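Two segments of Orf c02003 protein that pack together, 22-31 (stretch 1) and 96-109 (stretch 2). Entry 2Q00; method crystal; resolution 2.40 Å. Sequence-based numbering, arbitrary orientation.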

ATOM      1  N   ASP A  22      13.605 -12.975  -2.161  1.00 64.45           N
ATOM      2  CA  ASP A  22      13.955 -11.924  -1.203  1.00 64.81           C
ATOM      3  C   ASP A  22      12.677 -11.392  -0.545  1.00 62.48           C
ATOM      4  O   ASP A  22      12.173 -10.324  -0.905  1.00 63.57           O
ATOM      5  CB  ASP A  22      14.696 -10.784  -1.910  1.00 64.19           C
ATOM      6  CG  ASP A  22      15.432  -9.881  -0.937  1.00 70.38           C
ATOM      7  OD1 ASP A  22      14.907  -9.662   0.181  1.00 74.50           O
ATOM      8  OD2 ASP A  22      16.528  -9.383  -1.288  1.00 74.80           O
ATOM      9  N   LEU A  23      12.160 -12.151   0.417  1.00 62.52           N
ATOM     10  CA  LEU A  23      10.926 -11.802   1.118  1.00 60.88           C
ATOM     11  C   LEU A  23      10.974 -10.489   1.895  1.00 59.17           C
ATOM     12  O   LEU A  23       9.992  -9.733   1.908  1.00 58.14           O
ATOM     13  CB  LEU A  23      10.531 -12.943   2.057  1.00 60.91           C
ATOM     14  CG  LEU A  23      10.237 -14.262   1.342  1.00 65.83           C
ATOM     15  CD1 LEU A  23      10.203 -15.410   2.342  1.00 72.08           C
ATOM     16  CD2 LEU A  23       8.922 -14.157   0.594  1.00 67.98           C
ATOM     17  N   VAL A  24      12.109 -10.222   2.534  1.00 58.50           N
ATOM     18  CA  VAL A  24      12.274  -9.002   3.312  1.00 58.80           C
ATOM     19  C   VAL A  24      12.117  -7.751   2.454  1.00 59.46           C
ATOM     20  O   VAL A  24      11.434  -6.795   2.833  1.00 59.83           O
ATOM     21  CB  VAL A  24      13.656  -8.958   3.965  1.00 58.81           C
ATOM     22  CG1 VAL A  24      13.781  -7.720   4.842  1.00 62.39           C
ATOM     23  CG2 VAL A  24      13.874 -10.225   4.780  1.00 66.22           C
ATOM     24  N   GLN A  25      12.765  -7.762   1.295  1.00 58.28           N
ATOM     25  CA  GLN A  25      12.716  -6.632   0.380  1.00 55.39           C
ATOM     26  C   GLN A  25      11.343  -6.495  -0.255  1.00 52.50           C
ATOM     27  O   GLN A  25      10.793  -5.389  -0.332  1.00 54.60           O
ATOM     28  CB  GLN A  25      13.794  -6.796  -0.696  1.00 56.93           C
ATOM     29  CG  GLN A  25      15.160  -6.284  -0.264  1.00 64.90           C
ATOM     30  CD  GLN A  25      15.236  -4.764  -0.311  1.00 74.46           C
ATOM     31  OE1 GLN A  25      15.259  -4.170  -1.391  1.00 79.68           O
ATOM     32  NE2 GLN A  25      15.261  -4.129   0.860  1.00 74.95           N
ATOM     33  N   ALA A  26      10.792  -7.620  -0.700  1.00 47.36           N
ATOM     34  CA  ALA A  26       9.482  -7.645  -1.328  1.00 46.20           C
ATOM     35  C   ALA A  26       8.432  -7.039  -0.403  1.00 46.45           C
ATOM     36  O   ALA A  26       7.664  -6.161  -0.818  1.00 48.81           O
ATOM     37  CB  ALA A  26       9.105  -9.087  -1.703  1.00 43.24           C
ATOM     38  N   CYS A  27       8.394  -7.499   0.847  1.00 46.41           N
ATOM     39  CA  CYS A  27       7.429  -6.972   1.821  1.00 45.36           C
ATOM     40  C   CYS A  27       7.471  -5.452   1.889  1.00 42.26           C
ATOM     41  O   CYS A  27       6.438  -4.781   1.838  1.00 46.26           O
ATOM     42  CB  CYS A  27       7.707  -7.534   3.226  1.00 47.65           C
ATOM     43  SG  CYS A  27       7.349  -9.293   3.415  1.00 49.54           S
ATOM     44  N   GLU A  28       8.674  -4.907   2.014  1.00 44.95           N
ATOM     45  CA  GLU A  28       8.833  -3.466   2.103  1.00 46.81           C
ATOM     46  C   GLU A  28       8.362  -2.750   0.836  1.00 44.64           C
ATOM     47  O   GLU A  28       7.779  -1.667   0.914  1.00 45.73           O
ATOM     48  CB  GLU A  28      10.291  -3.113   2.415  1.00 46.42           C
ATOM     49  CG  GLU A  28      10.503  -1.637   2.766  1.00 57.18           C
ATOM     50  CD  GLU A  28       9.361  -1.042   3.604  1.00 71.66           C
ATOM     51  OE1 GLU A  28       8.964  -1.647   4.626  1.00 72.19           O
ATOM     52  OE2 GLU A  28       8.858   0.041   3.233  1.00 77.88           O
ATOM     53  N   LYS A  29       8.601  -3.353  -0.328  1.00 45.36           N
ATOM     54  CA  LYS A  29       8.182  -2.734  -1.581  1.00 44.66           C
ATOM     55  C   LYS A  29       6.679  -2.810  -1.727  1.00 44.77           C
ATOM     56  O   LYS A  29       6.049  -1.878  -2.249  1.00 45.70           O
ATOM     57  CB  LYS A  29       8.864  -3.394  -2.779  1.00 48.11           C
ATOM     58  CG  LYS A  29      10.125  -2.669  -3.242  1.00 47.14           C
ATOM     59  CD  LYS A  29      11.326  -2.949  -2.371  1.00 55.13           C
ATOM     60  CE  LYS A  29      12.199  -1.706  -2.204  1.00 56.34           C
ATOM     61  NZ  LYS A  29      12.359  -0.915  -3.458  1.00 54.67           N
ATOM     62  N   TYR A  30       6.102  -3.920  -1.269  1.00 45.60           N
ATOM     63  CA  TYR A  30       4.656  -4.090  -1.322  1.00 43.03           C
ATOM     64  C   TYR A  30       4.028  -3.037  -0.428  1.00 42.52           C
ATOM     65  O   TYR A  30       2.990  -2.472  -0.759  1.00 44.35           O
ATOM     66  CB  TYR A  30       4.244  -5.475  -0.832  1.00 45.33           C
ATOM     67  CG  TYR A  30       4.423  -6.586  -1.845  1.00 43.99           C
ATOM     68  CD1 TYR A  30       3.733  -6.561  -3.055  1.00 42.82           C
ATOM     69  CD2 TYR A  30       5.271  -7.671  -1.584  1.00 44.58           C
ATOM     70  CE1 TYR A  30       3.878  -7.585  -3.985  1.00 45.68           C
ATOM     71  CE2 TYR A  30       5.423  -8.709  -2.506  1.00 43.59           C
ATOM     72  CZ  TYR A  30       4.718  -8.660  -3.713  1.00 44.42           C
ATOM     73  OH  TYR A  30       4.833  -9.672  -4.645  1.00 47.35           O
ATOM     74  N   TYR A  31       4.654  -2.781   0.716  1.00 41.47           N
ATOM     75  CA  TYR A  31       4.119  -1.783   1.627  1.00 44.99           C
ATOM     76  C   TYR A  31       4.222  -0.396   0.987  1.00 42.63           C
ATOM     77  O   TYR A  31       3.275   0.379   1.017  1.00 45.01           O
ATOM     78  CB  TYR A  31       4.869  -1.803   2.957  1.00 48.33           C
ATOM     79  CG  TYR A  31       4.359  -0.760   3.928  1.00 51.97           C
ATOM     80  CD1 TYR A  31       3.050  -0.818   4.418  1.00 50.53           C
ATOM     81  CD2 TYR A  31       5.175   0.295   4.342  1.00 50.28           C
ATOM     82  CE1 TYR A  31       2.571   0.146   5.292  1.00 46.84           C
ATOM     83  CE2 TYR A  31       4.704   1.264   5.217  1.00 47.77           C
ATOM     84  CZ  TYR A  31       3.398   1.183   5.685  1.00 52.78           C
ATOM     85  OH  TYR A  31       2.904   2.152   6.514  1.00 59.58           O
TER
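Stretch 2 96-109: ELSLNEKEVKKLKE

Stretch 1 is helical from L23 onward, and D22 caps it: OD1 of D22 accepts a hydrogen bond from the backbone N of Q25 at 3.1 Å, satisfying one of the amides that a helix leaves free at its first turn. Stretch 2 begins in non-helical conformation. L97 leaves the preceding helix with positive phi (53°/46°), L99 is extended, and N100 occupies the N-cap position before the helix that begins at E101 and continues past E109. The two helices run in nearly the same direction, their axes 11° apart and 10.6 Å distant at closest approach. The register is correspondingly regular: L23 lies beside E101, C27 beside V104 and Y30 beside K108, with CA to CA separations of 7.0, 7.1 and 6.3 Å, while V24 lies beside L97 at 6.7 Å.

No hydrogen bond joins the stretches; the contact is mainly apolar. V104 is its hub. Its CG2 lies 4.0 Å from CD2 of L23 and 3.9 Å from SG of C27, and its CG1 approaches CE2 of Y30 at 4.4 Å. A short, branched side chain suits this place, since its two methyls reach neighbours on successive turns of stretch 1. L23 is long enough to extend along the start of the second helix, where its CD2 comes within 4.0 Å of CA of E101. Near the preceding loop, CG2 of V24 meets CD2 of L97 at 4.0 Å.

At the other end, Y30 offers a broad aromatic face to K108. CB of K108 stands 3.5 Å from the ring centroid, only 8° off the ring normal, a CH-pi contact, and CE of K108 reaches within 3.3 Å of OH of Y30. The lysine's aliphatic portion thus packs against the tyrosine, while its NZ forms a salt bridge with OE1 of E109 at 3.4 Å.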

ATOM      1  N   GLU A  96      10.093  -7.439  11.585  1.00 76.26           N
ATOM      2  CA  GLU A  96      10.213  -8.652  12.393  1.00 76.54           C
ATOM      3  C   GLU A  96      10.766  -9.902  11.693  1.00 77.55           C
ATOM      4  O   GLU A  96      11.170 -10.855  12.361  1.00 79.47           O
ATOM      5  CB  GLU A  96       8.858  -8.967  13.034  1.00 76.07           C
ATOM      6  CG  GLU A  96       8.476  -8.036  14.191  1.00 73.74           C
ATOM      7  CD  GLU A  96       7.022  -8.207  14.633  1.00 78.97           C
ATOM      8  OE1 GLU A  96       6.547  -9.365  14.683  1.00 81.17           O
ATOM      9  OE2 GLU A  96       6.360  -7.187  14.937  1.00 79.56           O
ATOM     10  N   LEU A  97      10.781  -9.909  10.362  1.00 78.54           N
ATOM     11  CA  LEU A  97      11.309 -11.051   9.607  1.00 77.42           C
ATOM     12  C   LEU A  97      10.642 -12.359  10.038  1.00 76.20           C
ATOM     13  O   LEU A  97      11.317 -13.364  10.247  1.00 75.22           O
ATOM     14  CB  LEU A  97      12.823 -11.169   9.837  1.00 77.80           C
ATOM     15  CG  LEU A  97      13.637  -9.871   9.961  1.00 78.91           C
ATOM     16  CD1 LEU A  97      15.067 -10.198  10.382  1.00 76.20           C
ATOM     17  CD2 LEU A  97      13.628  -9.106   8.642  1.00 79.49           C
ATOM     18  N   SER A  98       9.319 -12.349  10.155  1.00 74.72           N
ATOM     19  CA  SER A  98       8.596 -13.535  10.601  1.00 74.22           C
ATOM     20  C   SER A  98       7.444 -14.031   9.718  1.00 72.92           C
ATOM     21  O   SER A  98       6.501 -14.654  10.219  1.00 73.89           O
ATOM     22  CB  SER A  98       8.067 -13.292  12.018  1.00 74.18           C
ATOM     23  OG  SER A  98       7.354 -12.068  12.095  1.00 74.51           O
ATOM     24  N   LEU A  99       7.511 -13.774   8.414  1.00 70.73           N
ATOM     25  CA  LEU A  99       6.450 -14.212   7.501  1.00 67.86           C
ATOM     26  C   LEU A  99       6.950 -15.213   6.472  1.00 68.06           C
ATOM     27  O   LEU A  99       8.003 -15.015   5.866  1.00 70.03           O
ATOM     28  CB  LEU A  99       5.845 -13.011   6.766  1.00 64.57           C
ATOM     29  CG  LEU A  99       4.888 -12.103   7.542  1.00 63.64           C
ATOM     30  CD1 LEU A  99       4.565 -10.851   6.718  1.00 57.74           C
ATOM     31  CD2 LEU A  99       3.621 -12.880   7.868  1.00 56.86           C
ATOM     32  N   ASN A 100       6.190 -16.286   6.275  1.00 68.62           N
ATOM     33  CA  ASN A 100       6.557 -17.308   5.296  1.00 68.89           C
ATOM     34  C   ASN A 100       6.118 -16.840   3.913  1.00 68.44           C
ATOM     35  O   ASN A 100       5.310 -15.924   3.789  1.00 67.67           O
ATOM     36  CB  ASN A 100       5.891 -18.645   5.641  1.00 68.38           C
ATOM     37  N   GLU A 101       6.654 -17.471   2.875  1.00 69.07           N
ATOM     38  CA  GLU A 101       6.317 -17.106   1.508  1.00 70.58           C
ATOM     39  C   GLU A 101       4.814 -17.176   1.237  1.00 69.01           C
ATOM     40  O   GLU A 101       4.260 -16.308   0.558  1.00 70.21           O
ATOM     41  CB  GLU A 101       7.067 -18.015   0.526  1.00 72.23           C
ATOM     42  CG  GLU A 101       6.978 -17.575  -0.929  1.00 77.02           C
ATOM     43  CD  GLU A 101       6.231 -18.567  -1.799  1.00 90.10           C
ATOM     44  OE1 GLU A 101       5.088 -18.934  -1.440  1.00 96.74           O
ATOM     45  OE2 GLU A 101       6.784 -18.973  -2.846  1.00 89.48           O
ATOM     46  N   LYS A 102       4.149 -18.196   1.769  1.00 66.93           N
ATOM     47  CA  LYS A 102       2.718 -18.341   1.542  1.00 64.31           C
ATOM     48  C   LYS A 102       1.961 -17.170   2.138  1.00 62.73           C
ATOM     49  O   LYS A 102       0.989 -16.684   1.553  1.00 62.61           O
ATOM     50  CB  LYS A 102       2.219 -19.652   2.139  1.00 66.38           C
ATOM     51  N   GLU A 103       2.415 -16.719   3.306  1.00 60.26           N
ATOM     52  CA  GLU A 103       1.785 -15.596   4.002  1.00 58.43           C
ATOM     53  C   GLU A 103       1.965 -14.265   3.276  1.00 55.21           C
ATOM     54  O   GLU A 103       1.034 -13.459   3.195  1.00 55.24           O
ATOM     55  CB  GLU A 103       2.346 -15.472   5.418  1.00 59.59           C
ATOM     56  CG  GLU A 103       1.710 -16.404   6.419  1.00 64.96           C
ATOM     57  CD  GLU A 103       2.737 -17.255   7.133  1.00 76.57           C
ATOM     58  OE1 GLU A 103       3.257 -18.204   6.501  1.00 85.21           O
ATOM     59  OE2 GLU A 103       3.032 -16.969   8.319  1.00 67.61           O
ATOM     60  N   VAL A 104       3.176 -14.045   2.768  1.00 53.38           N
ATOM     61  CA  VAL A 104       3.503 -12.830   2.045  1.00 50.65           C
ATOM     62  C   VAL A 104       2.626 -12.723   0.807  1.00 48.76           C
ATOM     63  O   VAL A 104       2.080 -11.651   0.508  1.00 45.65           O
ATOM     64  CB  VAL A 104       4.979 -12.819   1.612  1.00 53.67           C
ATOM     65  CG1 VAL A 104       5.282 -11.554   0.828  1.00 56.60           C
ATOM     66  CG2 VAL A 104       5.879 -12.911   2.834  1.00 51.72           C
ATOM     67  N   LYS A 105       2.488 -13.837   0.088  1.00 48.19           N
ATOM     68  CA  LYS A 105       1.670 -13.855  -1.113  1.00 50.96           C
ATOM     69  C   LYS A 105       0.237 -13.470  -0.779  1.00 50.82           C
ATOM     70  O   LYS A 105      -0.368 -12.637  -1.452  1.00 52.45           O
ATOM     71  CB  LYS A 105       1.699 -15.240  -1.764  1.00 51.00           C
ATOM     72  CG  LYS A 105       3.062 -15.611  -2.306  1.00 56.48           C
ATOM     73  CD  LYS A 105       2.995 -16.810  -3.233  1.00 62.53           C
ATOM     74  CE  LYS A 105       4.334 -17.026  -3.926  1.00 68.14           C
ATOM     75  NZ  LYS A 105       4.290 -18.166  -4.879  1.00 69.66           N
ATOM     76  N   LYS A 106      -0.287 -14.067   0.284  1.00 53.23           N
ATOM     77  CA  LYS A 106      -1.648 -13.824   0.736  1.00 53.11           C
ATOM     78  C   LYS A 106      -1.914 -12.348   1.041  1.00 50.85           C
ATOM     79  O   LYS A 106      -2.945 -11.802   0.648  1.00 47.38           O
ATOM     80  CB  LYS A 106      -1.902 -14.670   1.986  1.00 53.29           C
ATOM     81  CG  LYS A 106      -3.368 -14.854   2.348  1.00 62.61           C
ATOM     82  CD  LYS A 106      -3.522 -15.750   3.602  1.00 61.35           C
ATOM     83  CE  LYS A 106      -2.967 -17.159   3.381  1.00 63.50           C
ATOM     84  NZ  LYS A 106      -2.972 -17.955   4.648  1.00 71.14           N
ATOM     85  N   LEU A 107      -0.987 -11.714   1.757  1.00 49.89           N
ATOM     86  CA  LEU A 107      -1.122 -10.304   2.113  1.00 47.57           C
ATOM     87  C   LEU A 107      -0.871  -9.413   0.893  1.00 46.40           C
ATOM     88  O   LEU A 107      -1.655  -8.506   0.618  1.00 46.37           O
ATOM     89  CB  LEU A 107      -0.144  -9.930   3.243  1.00 46.80           C
ATOM     90  CG  LEU A 107      -0.309 -10.600   4.624  1.00 44.09           C
ATOM     91  CD1 LEU A 107       0.959 -10.417   5.444  1.00 36.23           C
ATOM     92  CD2 LEU A 107      -1.499 -10.018   5.370  1.00 41.37           C
ATOM     93  N   LYS A 108       0.210  -9.679   0.161  1.00 44.85           N
ATOM     94  CA  LYS A 108       0.552  -8.885  -1.025  1.00 45.36           C
ATOM     95  C   LYS A 108      -0.641  -8.804  -1.980  1.00 45.70           C
ATOM     96  O   LYS A 108      -0.819  -7.812  -2.686  1.00 46.65           O
ATOM     97  CB  LYS A 108       1.766  -9.494  -1.754  1.00 43.81           C
ATOM     98  CG  LYS A 108       1.493  -9.913  -3.209  1.00 46.16           C
ATOM     99  CD  LYS A 108       2.038 -11.300  -3.468  1.00 37.82           C
ATOM    100  CE  LYS A 108       2.168 -11.608  -4.962  1.00 42.65           C
ATOM    101  NZ  LYS A 108       0.882 -11.581  -5.719  1.00 50.28           N
ATOM    102  N   GLU A 109      -1.466  -9.847  -1.989  1.00 44.45           N
ATOM    103  CA  GLU A 109      -2.634  -9.858  -2.868  1.00 45.48           C
ATOM    104  C   GLU A 109      -3.610  -8.737  -2.493  1.00 42.58           C
ATOM    105  O   GLU A 109      -4.300  -8.196  -3.353  1.00 44.11           O
ATOM    106  CB  GLU A 109      -3.328 -11.221  -2.809  1.00 45.63           C
ATOM    107  CG  GLU A 109      -4.279 -11.493  -3.973  1.00 59.09           C
ATOM    108  CD  GLU A 109      -3.638 -11.274  -5.355  1.00 67.08           C
ATOM    109  OE1 GLU A 109      -2.503 -11.764  -5.617  1.00 60.51           O
ATOM    110  OE2 GLU A 109      -4.293 -10.609  -6.185  1.00 70.41           O
TER